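Inorganic pyrophosphatase (Thermus thermophilus, PDB 2PRD) probably hydrolyses inorganic pyrophosphate to two phosphate ions with magnesium as cofactor, working as a homohexamer. Local coordinates at residues Y55-S60 against G66-G71; Y30-D33 against A38-L41; L6-G9 against V15-M18; Q49-D54 against E137-L142; L93-E96 against G101-K104. All coordinates share one frame; numbering follows the deposited sequence.

Contacts 1 and 5 meet at the predicted metal site: Lys-104 NZ lies 3.0 Å from Asp-70 OD2 in a salt bridge, with contact centres 13 Å apart. Contact 3 belongs to the same sheet as contact 1, since strands 15-22 and 54-57 are neighbours, and Ser-60 OG approaches Leu-6 O at 2.6 Å in a probable hydrogen bond. The hairpin of contact 2 packs on contact 1 through Tyr-32 CB and Phe-57 CE2, 4.0 Å apart. Contact 4 binds a sulfate within the predicted substrate site, and along the chain contacts 1 and 5 are nested within the loop it closes. Contacts 3 and 4 lie farthest apart, about 25 Å between centres.

Contact 1: residues Y55-S60 against G66-G71; sequences YGFIPS and GDPLDG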
loop_
_atom_site.group_PDB
_atom_site.type_symbol
_atom_site.label_atom_id
_atom_site.label_comp_id
_atom_site.label_asym_id
_atom_site.label_seq_id
_atom_site.Cartn_x
_atom_site.Cartn_y
_atom_site.Cartn_z
ATOM N N TYR A 55 0.156 -17.502 6.363
ATOM C CA TYR A 55 0.682 -18.846 6.514
ATOM C C TYR A 55 1.795 -19.016 7.534
ATOM O O TYR A 55 2.758 -18.263 7.559
ATOM C CB TYR A 55 1.118 -19.320 5.105
ATOM C CG TYR A 55 1.625 -20.749 5.047
ATOM C CD1 TYR A 55 0.711 -21.797 4.955
ATOM C CD2 TYR A 55 2.970 -21.069 5.048
ATOM C CE1 TYR A 55 1.134 -23.133 4.879
ATOM C CE2 TYR A 55 3.404 -22.372 4.946
ATOM C CZ TYR A 55 2.480 -23.384 4.875
ATOM O OH TYR A 55 2.883 -24.707 4.801
ATOM N N GLY A 56 1.710 -20.112 8.347
ATOM C CA GLY A 56 2.842 -20.206 9.335
ATOM C C GLY A 56 2.752 -21.635 9.871
ATOM O O GLY A 56 2.083 -22.407 9.209
ATOM N N PHE A 57 3.356 -21.833 11.008
ATOM C CA PHE A 57 3.371 -23.178 11.602
ATOM C C PHE A 57 3.007 -23.156 13.051
ATOM O O PHE A 57 3.146 -22.066 13.635
ATOM C CB PHE A 57 4.804 -23.749 11.391
ATOM C CG PHE A 57 5.898 -23.097 12.185
ATOM C CD1 PHE A 57 6.145 -23.406 13.517
ATOM C CD2 PHE A 57 6.741 -22.162 11.596
ATOM C CE1 PHE A 57 7.129 -22.792 14.239
ATOM C CE2 PHE A 57 7.739 -21.527 12.310
ATOM C CZ PHE A 57 7.961 -21.853 13.634
ATOM N N ILE A 58 2.606 -24.307 13.624
ATOM C CA ILE A 58 2.311 -24.340 15.085
ATOM C C ILE A 58 3.561 -24.726 15.835
ATOM O O ILE A 58 4.062 -25.819 15.545
ATOM C CB ILE A 58 1.126 -25.290 15.384
ATOM C CG1 ILE A 58 -0.121 -24.874 14.583
ATOM C CG2 ILE A 58 0.838 -25.189 16.895
ATOM C CD1 ILE A 58 -1.394 -25.659 14.909
ATOM N N PRO A 59 4.151 -23.917 16.708
ATOM C CA PRO A 59 5.368 -24.279 17.414
ATOM C C PRO A 59 5.170 -25.482 18.334
ATOM O O PRO A 59 4.062 -25.663 18.880
ATOM C CB PRO A 59 5.762 -22.986 18.116
ATOM C CG PRO A 59 4.452 -22.255 18.288
ATOM C CD PRO A 59 3.655 -22.577 17.066
ATOM N N SER A 60 6.200 -26.328 18.477
ATOM C CA SER A 60 6.124 -27.502 19.336
ATOM C C SER A 60 5.132 -28.565 18.899
ATOM O O SER A 60 4.344 -29.066 19.719
ATOM C CB SER A 60 5.664 -27.096 20.740
ATOM O OG SER A 60 6.742 -26.361 21.344
ATOM N N GLY A 66 7.723 -34.889 9.592
ATOM C CA GLY A 66 8.894 -34.394 10.310
ATOM C C GLY A 66 8.921 -32.924 10.501
ATOM O O GLY A 66 9.864 -32.504 11.208
ATOM N N ASP A 67 7.975 -32.159 9.945
ATOM C CA ASP A 67 7.997 -30.662 10.197
ATOM C C ASP A 67 6.868 -30.317 11.135
ATOM O O ASP A 67 5.966 -31.155 11.352
ATOM C CB ASP A 67 7.866 -29.960 8.863
ATOM C CG ASP A 67 9.186 -29.817 8.118
ATOM O OD1 ASP A 67 10.175 -29.338 8.727
ATOM O OD2 ASP A 67 9.212 -30.166 6.910
ATOM N N PRO A 68 6.861 -29.141 11.711
ATOM C CA PRO A 68 5.735 -28.755 12.588
ATOM C C PRO A 68 4.461 -28.739 11.767
ATOM O O PRO A 68 4.581 -28.770 10.528
ATOM C CB PRO A 68 6.123 -27.406 13.102
ATOM C CG PRO A 68 7.565 -27.216 12.771
ATOM C CD PRO A 68 7.798 -28.037 11.505
ATOM N N LEU A 69 3.296 -28.723 12.423
ATOM C CA LEU A 69 2.029 -28.659 11.618
ATOM C C LEU A 69 1.830 -27.261 11.028
ATOM O O LEU A 69 1.899 -26.237 11.743
ATOM C CB LEU A 69 0.930 -29.046 12.572
ATOM C CG LEU A 69 -0.521 -29.183 12.185
ATOM C CD1 LEU A 69 -0.798 -30.293 11.166
ATOM C CD2 LEU A 69 -1.343 -29.438 13.459
ATOM N N ASP A 70 1.610 -27.136 9.724
ATOM C CA ASP A 70 1.390 -25.890 8.990
ATOM C C ASP A 70 -0.069 -25.427 8.989
ATOM O O ASP A 70 -0.922 -26.307 9.091
ATOM C CB ASP A 70 1.578 -26.198 7.467
ATOM C CG ASP A 70 3.046 -26.080 7.158
ATOM O OD1 ASP A 70 3.684 -25.410 7.994
ATOM O OD2 ASP A 70 3.489 -26.648 6.159
ATOM N N GLY A 71 -0.328 -24.154 8.776
ATOM C CA GLY A 71 -1.736 -23.731 8.739
ATOM C C GLY A 71 -1.923 -22.394 8.063
ATOM O O GLY A 71 -0.958 -21.651 7.971
#
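Ile-58 and Leu-69 form the tightly packed end of this contact. Their side chains lie side by side and point the same way, with Ile-58 CD1 4.0 Å from Leu-69 CD2. In the backbone of the same pair, Ile-58 N donates to Leu-69 O at 2.8 Å, a nearly straight bond of 159°. Leu-69 reaches helix 158-173 and Ile-58 reaches strand 15-22, so the pair is buried between helix and sheet. Gly-56 and Gly-71 continue the ladder as an antiparallel hydrogen-bonded pair, Gly-56 N to Gly-71 O at 3.1 Å and Gly-71 N to Gly-56 O at 3.0 Å. The buried Tyr-55 ring passes this pair, CD1 3.5 Å from Gly-71 O. The pairing joins strands 54-57 and 70-74 in the curled sheet at the centre of the pyrophosphatase fold. Between these bonds, Phe-57 and Asp-70 form a non-hydrogen-bonded pair with their side chains on the same face. CG of Phe-57 sits between the backbone N and the carbonyl carbon (chi1 69°), which brings CD1 to 4.0 Å from Pro-68 CB. The looser side is that of Pro-68 and the Asp-70 carboxylate, both residues partly exposed. Tyr-55 carries its hydroxyl to this carboxylate, ring and carboxylate planes 54° apart, but the modelled OH to OD2 separation is too short to be trusted in detail. Tyr-55 is a predicted substrate ligand and Asp-70 a predicted magnesium ligand; Lys-104 forms a salt bridge with Asp-70 OD2.

Contact 2: residues Y30-D33 against A38-L41; sequences YEYD and AIKL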
loop_
_atom_site.group_PDB
_atom_site.type_symbol
_atom_site.label_atom_id
_atom_site.label_comp_id
_atom_site.label_asym_id
_atom_site.label_seq_id
_atom_site.Cartn_x
_atom_site.Cartn_y
_atom_site.Cartn_z
ATOM N N TYR A 30 8.367 -16.651 2.502
ATOM C CA TYR A 30 9.326 -16.668 3.582
ATOM C C TYR A 30 9.153 -17.933 4.436
ATOM O O TYR A 30 8.078 -18.511 4.467
ATOM C CB TYR A 30 9.081 -15.518 4.589
ATOM C CG TYR A 30 9.279 -14.149 4.015
ATOM C CD1 TYR A 30 10.566 -13.779 3.589
ATOM C CD2 TYR A 30 8.244 -13.223 3.929
ATOM C CE1 TYR A 30 10.779 -12.506 3.075
ATOM C CE2 TYR A 30 8.442 -11.985 3.340
ATOM C CZ TYR A 30 9.722 -11.649 2.936
ATOM O OH TYR A 30 9.970 -10.376 2.444
ATOM N N GLU A 31 10.228 -18.242 5.150
ATOM C CA GLU A 31 10.198 -19.408 6.040
ATOM C C GLU A 31 11.128 -19.170 7.225
ATOM O O GLU A 31 12.183 -18.602 6.952
ATOM C CB GLU A 31 10.936 -20.558 5.356
ATOM C CG GLU A 31 10.052 -21.379 4.464
ATOM C CD GLU A 31 10.905 -22.500 3.842
ATOM O OE1 GLU A 31 12.091 -22.476 4.245
ATOM O OE2 GLU A 31 10.344 -23.241 3.014
ATOM N N TYR A 32 10.756 -19.730 8.357
ATOM C CA TYR A 32 11.659 -19.586 9.510
ATOM C C TYR A 32 12.673 -20.721 9.423
ATOM O O TYR A 32 12.275 -21.861 9.192
ATOM C CB TYR A 32 10.886 -19.669 10.803
ATOM C CG TYR A 32 11.825 -19.681 11.980
ATOM C CD1 TYR A 32 12.410 -18.486 12.368
ATOM C CD2 TYR A 32 12.135 -20.858 12.661
ATOM C CE1 TYR A 32 13.291 -18.458 13.456
ATOM C CE2 TYR A 32 13.015 -20.839 13.740
ATOM C CZ TYR A 32 13.579 -19.632 14.112
ATOM O OH TYR A 32 14.431 -19.551 15.198
ATOM N N ASP A 33 13.914 -20.359 9.518
ATOM C CA ASP A 33 15.077 -21.207 9.477
ATOM C C ASP A 33 15.739 -21.335 10.854
ATOM O O ASP A 33 16.523 -20.472 11.263
ATOM C CB ASP A 33 16.115 -20.606 8.500
ATOM C CG ASP A 33 17.181 -21.666 8.207
ATOM O OD1 ASP A 33 17.661 -22.285 9.171
ATOM O OD2 ASP A 33 17.497 -21.902 7.019
ATOM N N ALA A 38 16.542 -17.331 11.740
ATOM C CA ALA A 38 15.999 -16.078 11.151
ATOM C C ALA A 38 14.991 -16.403 10.066
ATOM O O ALA A 38 14.940 -17.580 9.663
ATOM C CB ALA A 38 17.148 -15.311 10.499
ATOM N N ILE A 39 14.277 -15.404 9.606
ATOM C CA ILE A 39 13.302 -15.656 8.500
ATOM C C ILE A 39 14.103 -15.558 7.216
ATOM O O ILE A 39 14.869 -14.604 7.069
ATOM C CB ILE A 39 12.112 -14.708 8.570
ATOM C CG1 ILE A 39 10.955 -15.427 9.279
ATOM C CG2 ILE A 39 11.569 -14.326 7.194
ATOM C CD1 ILE A 39 10.721 -15.256 10.712
ATOM N N LYS A 40 13.964 -16.562 6.357
ATOM C CA LYS A 40 14.697 -16.539 5.109
ATOM C C LYS A 40 13.700 -16.528 3.957
ATOM O O LYS A 40 12.583 -17.015 4.161
ATOM C CB LYS A 40 15.497 -17.845 5.020
ATOM C CG LYS A 40 16.378 -17.886 3.775
ATOM C CD LYS A 40 17.300 -19.111 3.848
ATOM C CE LYS A 40 16.568 -20.377 3.417
ATOM N NZ LYS A 40 16.710 -20.617 1.948
ATOM N N LEU A 41 14.160 -16.054 2.809
ATOM C CA LEU A 41 13.206 -16.095 1.668
ATOM C C LEU A 41 13.452 -17.427 0.980
ATOM O O LEU A 41 14.561 -17.671 0.521
ATOM C CB LEU A 41 13.454 -14.966 0.699
ATOM C CG LEU A 41 12.542 -15.102 -0.546
ATOM C CD1 LEU A 41 11.302 -14.247 -0.208
ATOM C CD2 LEU A 41 13.274 -14.647 -1.765
#
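Tyr-30 packs across its hairpin partner strand against Ile-39 and Leu-41. Its CB lies 3.8 Å from Ile-39 CG2, and CG stays beside the same methyl. CD1 touches Ile-39 CG2 at 3.8 Å, while Lys-40 O sits in the ring plane at the edge. CE1 meets Leu-41 CD1 at 3.8 Å; CZ is already 4.4 Å from that methyl, and the residue also packs on Pro-81 and on Leu-79 of a second subunit, which Ile-39 and Leu-41 also touch. A chi1 of -65° sets CG beside the backbone N, and the side chain crosses Ile-39 at about a right angle. Strands 28-33 and 38-44 form an antiparallel hairpin; Lys-40 N to Glu-31 O, 2.8 Å and 176°, is its straightest bond here. The opposite face carries Glu-31, Asp-33, whose OD1 accepts from Leu-36 N, and Lys-40, NZ 5.3 Å from Asp-33 OD2 and weakly paired with Glu-86 of the second subunit. Cohesion therefore rests on backbone bonds and apolar contacts, to which the charges probably add only a longer-range attraction.

Contact 3: residues L6-G9 against V15-M18; sequences LPVG and VVHM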
loop_
_atom_site.group_PDB
_atom_site.type_symbol
_atom_site.label_atom_id
_atom_site.label_comp_id
_atom_site.label_asym_id
_atom_site.label_seq_id
_atom_site.Cartn_x
_atom_site.Cartn_y
_atom_site.Cartn_z
ATOM N N LEU A 6 8.635 -22.618 20.621
ATOM C CA LEU A 6 7.793 -21.812 21.501
ATOM C C LEU A 6 6.668 -22.747 21.961
ATOM O O LEU A 6 6.397 -23.739 21.283
ATOM C CB LEU A 6 7.154 -20.744 20.608
ATOM C CG LEU A 6 8.098 -19.581 20.268
ATOM C CD1 LEU A 6 7.239 -18.398 19.844
ATOM C CD2 LEU A 6 8.888 -19.195 21.486
ATOM N N PRO A 7 6.051 -22.411 23.075
ATOM C CA PRO A 7 4.949 -23.198 23.631
ATOM C C PRO A 7 3.766 -23.108 22.684
ATOM O O PRO A 7 3.586 -22.030 22.107
ATOM C CB PRO A 7 4.624 -22.504 24.945
ATOM C CG PRO A 7 5.790 -21.616 25.242
ATOM C CD PRO A 7 6.397 -21.244 23.910
ATOM N N VAL A 8 3.007 -24.185 22.603
ATOM C CA VAL A 8 1.863 -24.217 21.699
ATOM C C VAL A 8 0.685 -23.431 22.232
ATOM O O VAL A 8 -0.249 -23.127 21.464
ATOM C CB VAL A 8 1.427 -25.654 21.366
ATOM C CG1 VAL A 8 0.944 -26.319 22.633
ATOM C CG2 VAL A 8 0.316 -25.607 20.321
ATOM N N GLY A 9 0.695 -23.155 23.511
ATOM C CA GLY A 9 -0.363 -22.367 24.139
ATOM C C GLY A 9 -1.240 -23.145 25.080
ATOM O O GLY A 9 -1.537 -24.314 24.887
ATOM N N VAL A 15 -7.346 -23.368 20.812
ATOM C CA VAL A 15 -6.686 -22.106 20.469
ATOM C C VAL A 15 -5.195 -22.362 20.609
ATOM O O VAL A 15 -4.733 -22.868 21.631
ATOM C CB VAL A 15 -7.183 -20.913 21.279
ATOM C CG1 VAL A 15 -6.502 -19.606 20.815
ATOM C CG2 VAL A 15 -8.688 -20.636 21.071
ATOM N N VAL A 16 -4.449 -22.167 19.511
ATOM C CA VAL A 16 -3.017 -22.443 19.495
ATOM C C VAL A 16 -2.171 -21.246 19.099
ATOM O O VAL A 16 -2.676 -20.287 18.516
ATOM C CB VAL A 16 -2.723 -23.614 18.545
ATOM C CG1 VAL A 16 -3.401 -24.947 18.925
ATOM C CG2 VAL A 16 -3.116 -23.285 17.128
ATOM N N HIS A 17 -0.894 -21.301 19.401
ATOM C CA HIS A 17 0.075 -20.300 18.993
ATOM C C HIS A 17 0.462 -20.661 17.546
ATOM O O HIS A 17 0.481 -21.859 17.249
ATOM C CB HIS A 17 1.348 -20.309 19.799
ATOM C CG HIS A 17 1.280 -19.554 21.094
ATOM N ND1 HIS A 17 2.020 -19.937 22.189
ATOM C CD2 HIS A 17 0.530 -18.517 21.469
ATOM C CE1 HIS A 17 1.781 -19.081 23.181
ATOM N NE2 HIS A 17 0.885 -18.203 22.764
ATOM N N MET A 18 0.698 -19.676 16.706
ATOM C CA MET A 18 1.146 -19.874 15.334
ATOM C C MET A 18 2.230 -18.822 15.029
ATOM O O MET A 18 2.064 -17.676 15.460
ATOM C CB MET A 18 0.041 -19.811 14.269
ATOM C CG MET A 18 -0.566 -21.163 13.945
ATOM S SD MET A 18 -1.607 -21.192 12.494
ATOM C CE MET A 18 -0.528 -20.291 11.365
#
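The imidazole of His-17 has Gly-9 CA over one face and Pro-7 O at its edge. Gly-9 CA stands 3.8 Å above the ring plane, offset toward the rim, and makes a CH-pi contact 4.2 Å from the ring centroid. At the edge, ND1 donates to Pro-7 O at 2.6 Å; the bond is nearly straight, 173°, with the oxygen in the ring plane. Seen from the carbonyl, however, the donor stands 38° above its plane. A chi1 of -83° puts CG beside the backbone N, which lets ring and backbone grip consecutive carbonyls: His-17 N donates to Val-8 O at 2.8 Å. Replacing His-17 by an alanine would probably leave Pro-7 O without its ring donor and Gly-9 CA without the face it lies on. Next to this, Val-8 CG2 meets Val-16 CG1 at 4.0 Å, and both valines also touch Ile-58. The contact fastens the irregular N-terminal segment 6-9 along strand 15-22, which is paired with strands 54-57 and 84-97; Pro-7 of the loop packs on Leu-36 of another subunit. ND1 acting as donor implies a proton on that nitrogen, and the hold is mainly polar.

Contact 4: residues Q49-D54 against E137-L142; sequences QFYPGD and ETYKAL. With SO4 (sulfate ion), chain B.
Gln-49 and Tyr-139 bury the most surface here, with Tyr-51 adding a smaller share. The Gln-49 side chain runs extended beyond CG and lays its amide against the start of the turn: NE2 is 3.5 Å from Tyr-139 CA, and OE1 is 3.0 Å from Thr-138 OG1. That hydroxyl also has His-134 O within reach, so its bond to OE1 is not settled. Putting an alanine at Gln-49 would probably open a gap beside Tyr-139 CA and CB and deprive Thr-138 OG1 of its possible partner OE1. Thr-138 to Ala-141 form a type I beta turn, from which Tyr-139 directs its hydroxyl to a sulfate. The Tyr-139 ring receives Tyr-51 OH obliquely, 3.6 Å from CE2, and has Lys-140 CG over the centre of one face, 3.9 Å above the plane. Tyr-139 OH donates to sulfate O2 at 2.5 Å, while Lys-140 NZ, also salt-bridged to Glu-98, donates to O1 at 3.0 Å. Arg-43 also binds this sulfate, which probably comes from the crystallisation liquor. Tyr-139 and Arg-43 are predicted substrate ligands, so a phenol and two cationic groups converging on a tetrahedral anion are consistent with a site for a phosphate group.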
loop_
_atom_site.group_PDB
_atom_site.type_symbol
_atom_site.label_atom_id
_atom_site.label_comp_id
_atom_site.label_asym_id
_atom_site.label_seq_id
_atom_site.Cartn_x
_atom_site.Cartn_y
_atom_site.Cartn_z
ATOM N N GLN A 49 0.263 -14.596 -8.253
ATOM C CA GLN A 49 -0.497 -15.002 -7.107
ATOM C C GLN A 49 0.060 -14.522 -5.789
ATOM O O GLN A 49 1.188 -14.036 -5.680
ATOM C CB GLN A 49 -0.500 -16.588 -6.986
ATOM C CG GLN A 49 -0.966 -17.155 -8.318
ATOM C CD GLN A 49 -0.853 -18.659 -8.404
ATOM O OE1 GLN A 49 -1.794 -19.382 -8.077
ATOM N NE2 GLN A 49 0.299 -19.121 -8.870
ATOM N N PHE A 50 -0.789 -14.723 -4.779
ATOM C CA PHE A 50 -0.492 -14.352 -3.382
ATOM C C PHE A 50 -1.205 -15.312 -2.443
ATOM O O PHE A 50 -2.212 -15.883 -2.853
ATOM C CB PHE A 50 -0.878 -12.881 -3.142
ATOM C CG PHE A 50 -2.313 -12.556 -3.389
ATOM C CD1 PHE A 50 -3.271 -12.958 -2.467
ATOM C CD2 PHE A 50 -2.695 -11.863 -4.522
ATOM C CE1 PHE A 50 -4.595 -12.652 -2.662
ATOM C CE2 PHE A 50 -4.025 -11.559 -4.719
ATOM C CZ PHE A 50 -4.978 -11.993 -3.826
ATOM N N TYR A 51 -0.669 -15.475 -1.231
ATOM C CA TYR A 51 -1.287 -16.370 -0.246
ATOM C C TYR A 51 -2.655 -15.838 0.090
ATOM O O TYR A 51 -2.783 -14.636 0.391
ATOM C CB TYR A 51 -0.391 -16.448 1.015
ATOM C CG TYR A 51 0.621 -17.564 0.823
ATOM C CD1 TYR A 51 1.715 -17.416 -0.012
ATOM C CD2 TYR A 51 0.433 -18.780 1.458
ATOM C CE1 TYR A 51 2.589 -18.464 -0.226
ATOM C CE2 TYR A 51 1.281 -19.865 1.227
ATOM C CZ TYR A 51 2.354 -19.679 0.385
ATOM O OH TYR A 51 3.253 -20.687 0.202
ATOM N N PRO A 52 -3.652 -16.702 0.056
ATOM C CA PRO A 52 -5.034 -16.336 0.356
ATOM C C PRO A 52 -5.274 -16.066 1.815
ATOM O O PRO A 52 -6.343 -15.561 2.235
ATOM C CB PRO A 52 -5.791 -17.474 -0.338
ATOM C CG PRO A 52 -4.901 -18.653 0.078
ATOM C CD PRO A 52 -3.519 -18.131 -0.305
ATOM N N GLY A 53 -4.309 -16.315 2.689
ATOM C CA GLY A 53 -4.475 -16.017 4.142
ATOM C C GLY A 53 -3.062 -16.053 4.675
ATOM O O GLY A 53 -2.226 -16.464 3.838
ATOM N N ASP A 54 -2.831 -15.715 5.914
ATOM C CA ASP A 54 -1.500 -15.734 6.519
ATOM C C ASP A 54 -1.044 -17.155 6.806
ATOM O O ASP A 54 -1.808 -17.927 7.380
ATOM C CB ASP A 54 -1.408 -14.850 7.819
ATOM C CG ASP A 54 -1.949 -13.483 7.663
ATOM O OD1 ASP A 54 -3.158 -13.264 7.861
ATOM O OD2 ASP A 54 -1.156 -12.535 7.380
ATOM N N GLU A 137 -3.829 -25.597 -5.823
ATOM C CA GLU A 137 -3.746 -26.422 -7.041
ATOM C C GLU A 137 -3.009 -25.798 -8.186
ATOM O O GLU A 137 -2.706 -26.500 -9.155
ATOM C CB GLU A 137 -5.172 -26.832 -7.462
ATOM C CG GLU A 137 -5.703 -27.859 -6.467
ATOM C CD GLU A 137 -7.081 -28.397 -6.764
ATOM O OE1 GLU A 137 -7.875 -27.693 -7.413
ATOM O OE2 GLU A 137 -7.356 -29.529 -6.291
ATOM N N THR A 138 -2.693 -24.492 -8.135
ATOM C CA THR A 138 -2.012 -23.865 -9.264
ATOM C C THR A 138 -0.708 -23.199 -8.889
ATOM O O THR A 138 0.090 -22.895 -9.804
ATOM C CB THR A 138 -2.924 -22.782 -9.894
ATOM O OG1 THR A 138 -3.331 -21.850 -8.864
ATOM C CG2 THR A 138 -4.210 -23.329 -10.485
ATOM N N TYR A 139 -0.477 -22.953 -7.622
ATOM C CA TYR A 139 0.705 -22.174 -7.212
ATOM C C TYR A 139 2.044 -22.786 -7.460
ATOM O O TYR A 139 3.050 -22.067 -7.535
ATOM C CB TYR A 139 0.559 -21.634 -5.810
ATOM C CG TYR A 139 1.096 -22.468 -4.656
ATOM C CD1 TYR A 139 0.577 -23.720 -4.404
ATOM C CD2 TYR A 139 2.045 -21.985 -3.786
ATOM C CE1 TYR A 139 0.964 -24.500 -3.340
ATOM C CE2 TYR A 139 2.462 -22.740 -2.706
ATOM C CZ TYR A 139 1.925 -23.987 -2.497
ATOM O OH TYR A 139 2.328 -24.756 -1.426
ATOM N N LYS A 140 2.049 -24.113 -7.648
ATOM C CA LYS A 140 3.302 -24.819 -7.908
ATOM C C LYS A 140 3.361 -25.337 -9.335
ATOM O O LYS A 140 4.320 -26.010 -9.748
ATOM C CB LYS A 140 3.476 -25.897 -6.860
ATOM C CG LYS A 140 4.079 -25.494 -5.530
ATOM C CD LYS A 140 4.213 -26.717 -4.657
ATOM C CE LYS A 140 4.896 -26.547 -3.341
ATOM N NZ LYS A 140 5.228 -27.915 -2.780
ATOM N N ALA A 141 2.362 -24.914 -10.113
ATOM C CA ALA A 141 2.229 -25.256 -11.515
ATOM C C ALA A 141 3.444 -24.840 -12.308
ATOM O O ALA A 141 3.822 -25.687 -13.154
ATOM C CB ALA A 141 0.904 -24.829 -12.119
ATOM N N LEU A 142 4.064 -23.702 -12.088
ATOM C CA LEU A 142 5.262 -23.257 -12.805
ATOM C C LEU A 142 6.563 -23.854 -12.281
ATOM O O LEU A 142 7.675 -23.584 -12.767
ATOM C CB LEU A 142 5.319 -21.712 -12.809
ATOM C CG LEU A 142 4.116 -21.098 -13.544
ATOM C CD1 LEU A 142 4.013 -19.622 -13.459
ATOM C CD2 LEU A 142 4.264 -21.460 -15.038
HETATM S S SO4 B . 5.607 -24.953 0.158
HETATM O O1 SO4 B . 5.732 -26.387 -0.266
HETATM O O2 SO4 B . 4.748 -24.233 -0.848
HETATM O O3 SO4 B . 5.189 -24.661 1.557
HETATM O O4 SO4 B . 7.024 -24.401 0.037
#

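Contact 5: residues L93-E96 against G101-K104; sequences LLME and GDAK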
loop_
_atom_site.group_PDB
_atom_site.type_symbol
_atom_site.label_atom_id
_atom_site.label_comp_id
_atom_site.label_asym_id
_atom_site.label_seq_id
_atom_site.Cartn_x
_atom_site.Cartn_y
_atom_site.Cartn_z
ATOM N N LEU A 93 -7.373 -28.816 5.835
ATOM C CA LEU A 93 -7.292 -28.899 4.387
ATOM C C LEU A 93 -6.330 -30.088 4.164
ATOM O O LEU A 93 -5.187 -30.082 4.606
ATOM C CB LEU A 93 -6.830 -27.652 3.662
ATOM C CG LEU A 93 -6.662 -27.741 2.153
ATOM C CD1 LEU A 93 -7.958 -28.161 1.490
ATOM C CD2 LEU A 93 -6.224 -26.400 1.591
ATOM N N LEU A 94 -6.885 -31.107 3.529
ATOM C CA LEU A 94 -6.098 -32.318 3.204
ATOM C C LEU A 94 -5.574 -32.155 1.786
ATOM O O LEU A 94 -6.350 -31.730 0.909
ATOM C CB LEU A 94 -6.995 -33.541 3.309
ATOM C CG LEU A 94 -7.657 -33.772 4.662
ATOM C CD1 LEU A 94 -8.511 -35.010 4.647
ATOM C CD2 LEU A 94 -6.642 -33.804 5.792
ATOM N N MET A 95 -4.318 -32.502 1.576
ATOM C CA MET A 95 -3.720 -32.439 0.232
ATOM C C MET A 95 -2.583 -33.433 0.086
ATOM O O MET A 95 -2.052 -33.964 1.087
ATOM C CB MET A 95 -3.307 -30.995 -0.069
ATOM C CG MET A 95 -2.478 -30.302 0.996
ATOM S SD MET A 95 -1.956 -28.629 0.496
ATOM C CE MET A 95 -3.540 -27.997 -0.079
ATOM N N GLU A 96 -2.231 -33.718 -1.152
ATOM C CA GLU A 96 -1.127 -34.640 -1.487
ATOM C C GLU A 96 -0.147 -33.754 -2.282
ATOM O O GLU A 96 -0.638 -33.094 -3.207
ATOM C CB GLU A 96 -1.501 -35.780 -2.398
ATOM C CG GLU A 96 -2.790 -36.518 -2.206
ATOM C CD GLU A 96 -2.703 -37.757 -1.343
ATOM O OE1 GLU A 96 -2.306 -37.650 -0.162
ATOM O OE2 GLU A 96 -3.030 -38.867 -1.836
ATOM N N GLY A 101 1.541 -36.967 1.539
ATOM C CA GLY A 101 0.253 -36.561 2.114
ATOM C C GLY A 101 0.566 -35.324 2.978
ATOM O O GLY A 101 1.743 -35.086 3.285
ATOM N N ASP A 102 -0.486 -34.608 3.308
ATOM C CA ASP A 102 -0.318 -33.380 4.121
ATOM C C ASP A 102 -1.695 -32.881 4.525
ATOM O O ASP A 102 -2.666 -33.191 3.819
ATOM C CB ASP A 102 0.415 -32.425 3.223
ATOM C CG ASP A 102 0.922 -31.133 3.790
ATOM O OD1 ASP A 102 1.139 -30.964 5.005
ATOM O OD2 ASP A 102 1.158 -30.247 2.917
ATOM N N ALA A 103 -1.773 -32.228 5.655
ATOM C CA ALA A 103 -3.011 -31.668 6.183
ATOM C C ALA A 103 -2.608 -30.290 6.714
ATOM O O ALA A 103 -1.604 -30.319 7.439
ATOM C CB ALA A 103 -3.538 -32.420 7.393
ATOM N N LYS A 104 -3.322 -29.264 6.316
ATOM C CA LYS A 104 -2.984 -27.908 6.862
ATOM C C LYS A 104 -4.119 -27.511 7.767
ATOM O O LYS A 104 -5.253 -27.885 7.450
ATOM C CB LYS A 104 -2.783 -26.970 5.646
ATOM C CG LYS A 104 -1.496 -27.465 4.959
ATOM C CD LYS A 104 -0.949 -26.511 3.947
ATOM C CE LYS A 104 0.346 -26.935 3.320
ATOM N NZ LYS A 104 1.331 -27.575 4.229
#
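Met-95 lies alongside Asp-102, the two side chains pointing the same way from a hydrogen-bonded pair of an antiparallel beta hairpin, strands 84-97 and 101-109. Met-95 CG comes 4.1 Å from Asp-102 OD2. With chi1 at 50°, CG sits between the backbone N and the carbonyl carbon, and the extended next bond carries SD out from the strand on the Lys-104 side, where it crosses the end of Lys-104 obliquely, 4.0 Å from CE. The sulfur and methylene groups thus flank the charged groups on this face, where Phe-136 of helix 126-138 touches both Met-95 and Lys-104. On the other face Leu-94 and Ala-103 form a non-hydrogen-bonded pair; CD2 of the leucine meets CB of the alanine at 3.8 Å. Nearer the turn, the bend at chi2 of Glu-96 brings OE1 to 3.6 Å from Gly-101 CA, in an exposed setting. The backbone frame is fixed by Leu-93 N to Lys-104 O, Lys-104 N to Leu-93 O and Met-95 N to Asp-102 O, the last at 2.9 Å and 173°. Asp-102 is a predicted magnesium ligand, and its lysine neighbour two residues on also reaches Asp-70. Within 101-104, Lys-104 NZ forms a salt bridge to Asp-102 OD2, 3.0 Å long, on its syn side and 19° out of the carboxylate plane.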